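PDB 2XSG: CCMAN5 from Cellulosimicrobium cellulans, which hydrolyses alpha-mannosides as a calcium-containing glycosidase of family GH92 and enables mannose-6-phosphate modification of yeast-produced human lysosomal enzymes. Local coordinates for residues A[411-414]-A[415-419]; A[532-536]-A[537-541]; A[224-227]-A[228-231]; A[262-265]-A[266-270]. One frame throughout, in Å; residues are numbered along the deposited sequence.

Interaction 1: residues A[411-414]-A[415-419]; sequences VVVA and DAIAK
The carboxylate of Asp415 is the flat group here, carried on a CB that rests against Val412 O at 3.1 Å, while its two oxygens face the ammonium of Lys419 one helical turn further on. Lys419 NZ sits beyond both oxygens, moderately off their plane to one side, 2.8 Å from Asp415 OD2 and 2.9 Å from Asp415 OD1. As hydrogen bonds both are weak, yet the charges are close enough for a salt bridge. The lysine chain runs back along the helix and bends at its last torsion (chi4 72°), which turns NZ toward the two oxygens. Further donors reach the same group: Tyr371 OH bonds to OD2, and Ser361 OG and the Gly683 amide bond to OD1, a setting expected to favour the ionised form. This is an i to i+4 ion pair at the C-terminal end of helix 409-418, in the catalytic domain, whose helices are consistent with the (alpha/alpha)6 barrel of GH92 enzymes. The other flat groups are peptides. Ile417 N meets Val413 O at 3.1 Å in the plane of the Val413 carbonyl, and Ala418 N reaches Ala414 O at 2.8 Å, tilted from that carbonyl's plane. Around Asp415 the ladder is less regular, for its N bonds to Val411 O at 2.9 Å and weakly to Val412 O as well. On another flank of the helix, Val413 and Ile417 lie side by side, CG1 of the valine 4.1 Å from CD1 of the isoleucine, and both face helix 455-474, whereas Val412 and Ala416 pack on helix 368-387.

Interaction 2: residues A[532-536]-A[537-541]; sequences AGLYQ and GTLWQ
Between Leu534 and Leu539 the backbone doubles back: Gln536 takes a positive phi of 57°, Gly537 is almost fully stretched, and the chain then enters the short helix 539-542. The fold brings the branched end of Leu534 over the start of that helix. With CG of Leu534 anti to the carbonyl carbon (chi1 -65°), its CD1 reaches the peptide that joins the cap to the first turn, 3.4 Å from both Thr538 C and Leu539 N, and lies 3.8 Å from Leu539 CD2. CD1 of Leu539 passes Ala532 CB at 4.2 Å, so Leu534 and Ala532 line neighbouring sides of the Leu539 fork, with Leu512 of strand 508-512 also touching it. The helix opens with a capping box. Thr538 OG1 accepts from Gln541 N at 3.1 Å, and Gln541 OE1 accepts in return from Thr538 N at 3.1 Å, the donor standing well above the amide plane and not on a lone pair. Across the bend, a water lies 2.8 Å from Gln536 O and equally far from Gln541 OE1, although other acceptors compete for its protons. Gln536 O is also bonded by Asn588, one of the residues at the calcium site, and the side chain of Gln536, whose NE2 bonds to Ala625 O, comes within about 4 Å of the ion. Apolar contacts thus fix one side of the turn while the polar side, shared by cap, water and second-shell carbonyl, probably ties the helix start to the surroundings of the metal.

Interaction 3: residues A[224-227]-A[228-231]; sequences VDAT and AQDG
Val224 and Gln229 meet across a short surface connection that passes from one beta sheet to another in the N-terminal, beta-rich domain of this GH92 enzyme. Strand 223-224 lies at the margin of one antiparallel sheet, next to strand 212-217, whereas strand 228-231 pairs antiparallel with strand 169-179 of a second. Gln229 reaches from the second sheet to the first. It leaves the second sheet at CB, its side chain touching Val175 of the neighbouring strand. CG stands anti to the carbonyl carbon, and a bend at the next torsion (chi2 -73°) swings the amide back toward the preceding loop. CD and OE1 make no close approach to residues 224-227; the amide nitrogen does the touching. NE2 sits 3.5 Å from Val224 CG2, the methyl lying nearly in line with the CD-NE2 bond and so in front of the NH2 group. Ala226 CB borders the same nitrogen more loosely, at 4.4 Å. NE2 is hydrogen-bonded to Thr216 OG1 on strand 212-217, and the hydroxyl of Thr216 bonds in addition to Ala226 O, which ties loop and glutamine to a single side chain of the first sheet. At the junction itself the contacts are those of adjacent residues: Thr227 turns its hydroxyl between its own N and carbonyl carbon (chi1 50°), where OG1 lies 3.6 Å from Ala228 N.

Interaction 4: residues A[262-265]-A[266-270]; sequences ARID and QQVEL
Helix 259-270, which packs against strands of the beta-rich domain, carries a regular i to i+4 ladder through this contact, from Ala262 O with Gln266 N at 2.9 Å to Asp265 O with Glu269 N at 2.7 Å. In the middle, Val268 N approaches Ile264 O at 2.9 Å, nearly straight on to the carbonyl. The side chains crowd that same oxygen. Gln267 has CG tucked between its backbone N and carbonyl carbon (chi1 76°), which presses CG to 3.1 Å from Ile264 O and lays the extended chain back beside Ile264. Val268 adds CG2 at 3.5 Å from the oxygen, and that methyl is 4.3 Å from Ile264 CG2, a loose apolar touch on the more exposed flank. On the buried flank, Ala262 and Gln266 face strands 198-208 and 248-255. Asp265 and Glu269 have their carboxylates 6.8 Å apart, OD2 to OE2. The aspartate is held by neutral donors, Thr328 and, within the helix, Gln261; the glutamate bonds to Ser144 and Arg143. Arg143 should offset the glutamate's charge, and together Thr328, Ser144 and Arg143 bind this helix to neighbouring parts of the chain.

Two of the four contacts are turns of helix, interactions 1 and 4, yet their settings differ. Residues 411-419 are buried among other helices of the catalytic domain, and an ion pair closes within the turn itself; residues 262-270 lie with one flank against beta strands, and their charged side chains find partners beyond the two segments, such as Arg143 and Glu186. Interaction 2, partly buried near the calcium ion, combines an apolar leucine contact with a capping box and a bridging water. Interaction 3 is a surface contact with no hydrogen bond between its segments. It shares the beta-rich end of the molecule with interaction 4, whereas interactions 2 and 4 lie on opposite sides of the chain's centre.

Interaction 1: residues A[411-414]-A[415-419]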
# COMPACT_ATOMS: atom_id res chain seq x y z
N VAL A 411 -13.39 8.95 5.24
CA VAL A 411 -12.33 9.71 5.90
C VAL A 411 -11.39 10.28 4.84
O VAL A 411 -10.98 11.43 4.92
CB VAL A 411 -11.55 8.82 6.90
CG1 VAL A 411 -10.35 9.57 7.51
CG2 VAL A 411 -12.53 8.33 8.02
N VAL A 412 -11.08 9.46 3.83
CA VAL A 412 -10.19 9.86 2.75
C VAL A 412 -10.80 11.01 1.91
O VAL A 412 -10.10 11.97 1.55
CB VAL A 412 -9.85 8.65 1.82
CG1 VAL A 412 -8.92 9.09 0.69
CG2 VAL A 412 -9.22 7.49 2.64
N VAL A 413 -12.09 10.90 1.61
CA VAL A 413 -12.79 11.96 0.86
C VAL A 413 -12.76 13.24 1.70
O VAL A 413 -12.47 14.33 1.19
CB VAL A 413 -14.26 11.58 0.48
CG1 VAL A 413 -14.95 12.76 -0.22
CG2 VAL A 413 -14.30 10.36 -0.43
N ALA A 414 -13.07 13.09 2.97
CA ALA A 414 -13.07 14.21 3.92
C ALA A 414 -11.69 14.86 4.04
O ALA A 414 -11.58 16.05 4.30
CB ALA A 414 -13.54 13.74 5.28
N ASP A 415 -10.64 14.05 3.85
CA ASP A 415 -9.25 14.51 3.89
C ASP A 415 -9.01 15.57 2.81
O ASP A 415 -8.41 16.61 3.09
CB ASP A 415 -8.28 13.33 3.71
CG ASP A 415 -6.85 13.69 4.05
OD1 ASP A 415 -6.47 13.59 5.24
OD2 ASP A 415 -6.09 14.06 3.13
N ALA A 416 -9.46 15.29 1.59
CA ALA A 416 -9.36 16.26 0.48
C ALA A 416 -10.23 17.49 0.72
O ALA A 416 -9.80 18.63 0.49
CB ALA A 416 -9.71 15.60 -0.84
N ILE A 417 -11.45 17.29 1.20
CA ILE A 417 -12.30 18.43 1.50
C ILE A 417 -11.68 19.32 2.59
O ILE A 417 -11.59 20.52 2.42
CB ILE A 417 -13.75 18.02 1.86
CG1 ILE A 417 -14.41 17.27 0.69
CG2 ILE A 417 -14.57 19.27 2.26
CD1 ILE A 417 -15.73 16.53 1.05
N ALA A 418 -11.24 18.72 3.70
CA ALA A 418 -10.64 19.53 4.78
C ALA A 418 -9.42 20.28 4.26
O ALA A 418 -9.14 21.40 4.71
CB ALA A 418 -10.29 18.66 5.98
N LYS A 419 -8.70 19.67 3.32
CA LYS A 419 -7.51 20.27 2.71
C LYS A 419 -7.82 21.29 1.60
O LYS A 419 -6.90 21.79 0.95
CB LYS A 419 -6.55 19.18 2.17
CG LYS A 419 -5.64 18.56 3.23
CD LYS A 419 -4.85 17.38 2.69
CE LYS A 419 -4.02 16.72 3.79
NZ LYS A 419 -4.83 15.95 4.78

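Interaction 2: residues A[532-536]-A[537-541]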
# COMPACT_ATOMS: atom_id res chain seq x y z
N ALA A 532 -11.90 -8.64 23.38
CA ALA A 532 -13.08 -7.77 23.20
C ALA A 532 -13.61 -7.59 21.76
O ALA A 532 -14.13 -6.51 21.41
CB ALA A 532 -12.85 -6.40 23.87
N GLY A 533 -13.48 -8.64 20.95
CA GLY A 533 -13.97 -8.63 19.57
C GLY A 533 -13.14 -7.80 18.59
O GLY A 533 -13.57 -7.59 17.46
N LEU A 534 -11.97 -7.34 19.03
CA LEU A 534 -11.13 -6.44 18.23
C LEU A 534 -10.37 -7.15 17.11
O LEU A 534 -9.93 -8.29 17.26
CB LEU A 534 -10.11 -5.70 19.10
CG LEU A 534 -10.58 -4.70 20.15
CD1 LEU A 534 -9.38 -4.27 20.96
CD2 LEU A 534 -11.26 -3.49 19.53
N TYR A 535 -10.20 -6.44 16.00
CA TYR A 535 -9.46 -6.96 14.87
C TYR A 535 -8.01 -6.48 14.81
O TYR A 535 -7.76 -5.27 14.66
CB TYR A 535 -10.20 -6.67 13.56
CG TYR A 535 -11.28 -7.69 13.29
CD1 TYR A 535 -11.05 -8.75 12.40
CD2 TYR A 535 -12.53 -7.61 13.93
CE1 TYR A 535 -12.05 -9.71 12.16
CE2 TYR A 535 -13.52 -8.55 13.69
CZ TYR A 535 -13.27 -9.61 12.81
OH TYR A 535 -14.24 -10.56 12.57
N GLN A 536 -7.08 -7.43 14.91
CA GLN A 536 -5.65 -7.18 14.74
C GLN A 536 -5.08 -6.13 15.70
O GLN A 536 -4.17 -5.37 15.33
CB GLN A 536 -5.35 -6.77 13.31
CG GLN A 536 -5.22 -7.88 12.28
CD GLN A 536 -4.73 -7.30 10.95
OE1 GLN A 536 -5.52 -6.76 10.18
NE2 GLN A 536 -3.40 -7.37 10.70
N GLY A 537 -5.59 -6.09 16.93
CA GLY A 537 -5.03 -5.20 17.94
C GLY A 537 -5.60 -5.34 19.34
O GLY A 537 -6.43 -6.22 19.61
N THR A 538 -5.15 -4.44 20.22
CA THR A 538 -5.49 -4.47 21.63
C THR A 538 -6.30 -3.22 21.97
O THR A 538 -6.30 -2.25 21.19
CB THR A 538 -4.22 -4.43 22.52
OG1 THR A 538 -3.65 -3.12 22.46
CG2 THR A 538 -3.19 -5.46 22.09
N LEU A 539 -6.94 -3.23 23.13
CA LEU A 539 -7.67 -2.05 23.60
C LEU A 539 -6.77 -0.80 23.75
O LEU A 539 -7.16 0.28 23.34
CB LEU A 539 -8.47 -2.35 24.87
CG LEU A 539 -9.65 -3.29 24.62
CD1 LEU A 539 -10.06 -4.01 25.88
CD2 LEU A 539 -10.84 -2.57 24.00
N TRP A 540 -5.57 -0.96 24.31
CA TRP A 540 -4.61 0.16 24.39
C TRP A 540 -4.32 0.77 23.01
O TRP A 540 -4.14 1.98 22.90
CB TRP A 540 -3.30 -0.28 25.00
CG TRP A 540 -3.25 -0.24 26.50
CD1 TRP A 540 -3.42 -1.28 27.35
CD2 TRP A 540 -2.99 0.92 27.32
NE1 TRP A 540 -3.29 -0.85 28.65
CE2 TRP A 540 -3.02 0.49 28.66
CE3 TRP A 540 -2.75 2.27 27.04
CZ2 TRP A 540 -2.81 1.36 29.73
CZ3 TRP A 540 -2.52 3.13 28.11
CH2 TRP A 540 -2.57 2.67 29.44
N GLN A 541 -4.26 -0.08 21.99
CA GLN A 541 -3.93 0.37 20.63
C GLN A 541 -5.15 1.04 19.97
O GLN A 541 -5.06 2.13 19.38
CB GLN A 541 -3.39 -0.81 19.80
CG GLN A 541 -2.01 -1.31 20.30
CD GLN A 541 -1.67 -2.74 19.87
OE1 GLN A 541 -2.43 -3.38 19.14
NE2 GLN A 541 -0.51 -3.24 20.33
O HOH W 1 -1.93 -4.07 16.46

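Interaction 3: residues A[224-227]-A[228-231]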
# COMPACT_ATOMS: atom_id res chain seq x y z
N VAL A 224 -3.88 -28.59 -27.98
CA VAL A 224 -4.45 -28.76 -29.31
C VAL A 224 -4.08 -27.61 -30.25
O VAL A 224 -3.53 -26.59 -29.83
CB VAL A 224 -5.99 -28.81 -29.25
CG1 VAL A 224 -6.47 -30.14 -28.63
CG2 VAL A 224 -6.53 -27.61 -28.47
N ASP A 225 -4.41 -27.78 -31.53
CA ASP A 225 -4.13 -26.74 -32.51
C ASP A 225 -5.22 -25.68 -32.57
O ASP A 225 -5.06 -24.68 -33.28
CB ASP A 225 -3.89 -27.33 -33.90
CG ASP A 225 -2.60 -28.14 -34.00
OD1 ASP A 225 -1.61 -27.83 -33.29
OD2 ASP A 225 -2.57 -29.09 -34.80
N ALA A 226 -6.33 -25.87 -31.85
CA ALA A 226 -7.42 -24.87 -31.87
C ALA A 226 -6.95 -23.49 -31.42
O ALA A 226 -6.13 -23.36 -30.52
CB ALA A 226 -8.63 -25.33 -31.04
N THR A 227 -7.51 -22.46 -32.04
CA THR A 227 -7.02 -21.10 -31.85
C THR A 227 -7.80 -20.32 -30.77
O THR A 227 -7.51 -19.15 -30.54
CB THR A 227 -7.09 -20.30 -33.16
OG1 THR A 227 -8.41 -20.46 -33.72
CG2 THR A 227 -6.04 -20.80 -34.17
N ALA A 228 -8.78 -20.98 -30.15
CA ALA A 228 -9.65 -20.33 -29.14
C ALA A 228 -9.92 -21.25 -27.95
O ALA A 228 -10.16 -22.45 -28.13
CB ALA A 228 -10.98 -19.88 -29.77
N GLN A 229 -9.87 -20.69 -26.75
CA GLN A 229 -10.28 -21.39 -25.54
C GLN A 229 -11.03 -20.43 -24.64
O GLN A 229 -10.77 -19.22 -24.66
CB GLN A 229 -9.07 -21.96 -24.76
CG GLN A 229 -8.15 -22.91 -25.53
CD GLN A 229 -8.75 -24.31 -25.77
OE1 GLN A 229 -9.71 -24.69 -25.13
NE2 GLN A 229 -8.15 -25.07 -26.66
N ASP A 230 -11.94 -20.97 -23.85
CA ASP A 230 -12.74 -20.17 -22.93
C ASP A 230 -13.21 -21.07 -21.79
O ASP A 230 -13.97 -22.00 -22.01
CB ASP A 230 -13.94 -19.59 -23.69
CG ASP A 230 -14.66 -18.52 -22.91
OD1 ASP A 230 -14.22 -18.15 -21.79
OD2 ASP A 230 -15.69 -18.03 -23.44
N GLY A 231 -12.76 -20.80 -20.58
CA GLY A 231 -13.07 -21.68 -19.45
C GLY A 231 -12.49 -21.13 -18.17
O GLY A 231 -12.70 -19.97 -17.84

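Interaction 4: residues A[262-265]-A[266-270]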
# COMPACT_ATOMS: atom_id res chain seq x y z
N ALA A 262 -7.03 -2.68 -25.12
CA ALA A 262 -5.66 -3.09 -24.78
C ALA A 262 -4.71 -2.97 -25.99
O ALA A 262 -3.58 -2.55 -25.86
CB ALA A 262 -5.64 -4.50 -24.20
N ARG A 263 -5.20 -3.36 -27.17
CA ARG A 263 -4.47 -3.22 -28.43
C ARG A 263 -4.13 -1.77 -28.78
O ARG A 263 -3.01 -1.45 -29.16
CB ARG A 263 -5.27 -3.86 -29.57
CG ARG A 263 -5.22 -5.38 -29.55
CD ARG A 263 -6.28 -5.93 -30.48
NE ARG A 263 -6.30 -7.39 -30.51
CZ ARG A 263 -7.30 -8.12 -30.98
NH1 ARG A 263 -8.40 -7.53 -31.45
NH2 ARG A 263 -7.21 -9.46 -30.97
N ILE A 264 -5.13 -0.90 -28.64
CA ILE A 264 -4.92 0.54 -28.82
C ILE A 264 -3.91 1.06 -27.80
O ILE A 264 -2.94 1.74 -28.17
CB ILE A 264 -6.25 1.28 -28.70
CG1 ILE A 264 -7.14 0.95 -29.90
CG2 ILE A 264 -6.02 2.81 -28.52
CD1 ILE A 264 -8.59 1.30 -29.68
N ASP A 265 -4.11 0.73 -26.53
CA ASP A 265 -3.19 1.13 -25.47
C ASP A 265 -1.77 0.72 -25.81
O ASP A 265 -0.83 1.48 -25.59
CB ASP A 265 -3.58 0.51 -24.12
CG ASP A 265 -4.91 1.05 -23.58
OD1 ASP A 265 -5.36 2.14 -24.01
OD2 ASP A 265 -5.51 0.36 -22.72
N GLN A 266 -1.63 -0.49 -26.35
CA GLN A 266 -0.32 -1.02 -26.67
C GLN A 266 0.34 -0.22 -27.78
O GLN A 266 1.53 0.09 -27.67
CB GLN A 266 -0.35 -2.52 -27.04
CG GLN A 266 1.05 -3.10 -27.05
CD GLN A 266 1.07 -4.61 -27.13
OE1 GLN A 266 1.18 -5.30 -26.09
NE2 GLN A 266 0.96 -5.14 -28.34
N GLN A 267 -0.42 0.12 -28.83
CA GLN A 267 0.13 0.94 -29.91
C GLN A 267 0.48 2.35 -29.43
O GLN A 267 1.51 2.90 -29.85
CB GLN A 267 -0.77 0.96 -31.16
CG GLN A 267 -2.03 1.82 -31.11
CD GLN A 267 -3.02 1.52 -32.25
OE1 GLN A 267 -2.87 0.53 -32.98
NE2 GLN A 267 -4.04 2.37 -32.39
N VAL A 268 -0.33 2.90 -28.52
CA VAL A 268 -0.06 4.23 -27.95
C VAL A 268 1.17 4.20 -27.05
O VAL A 268 2.08 4.98 -27.23
CB VAL A 268 -1.30 4.83 -27.20
CG1 VAL A 268 -0.91 6.07 -26.39
CG2 VAL A 268 -2.41 5.19 -28.21
N GLU A 269 1.20 3.25 -26.13
CA GLU A 269 2.23 3.15 -25.11
C GLU A 269 3.60 2.73 -25.64
O GLU A 269 4.63 3.30 -25.25
CB GLU A 269 1.78 2.13 -24.05
CG GLU A 269 2.22 2.46 -22.68
CD GLU A 269 1.37 1.79 -21.61
OE1 GLU A 269 1.45 0.55 -21.48
OE2 GLU A 269 0.65 2.53 -20.89
N LEU A 270 3.61 1.73 -26.51
CA LEU A 270 4.84 1.08 -26.95
C LEU A 270 5.25 1.41 -28.39
O LEU A 270 6.45 1.40 -28.70
CB LEU A 270 4.72 -0.44 -26.79
CG LEU A 270 4.31 -0.97 -25.41
CD1 LEU A 270 4.34 -2.49 -25.43
CD2 LEU A 270 5.17 -0.41 -24.27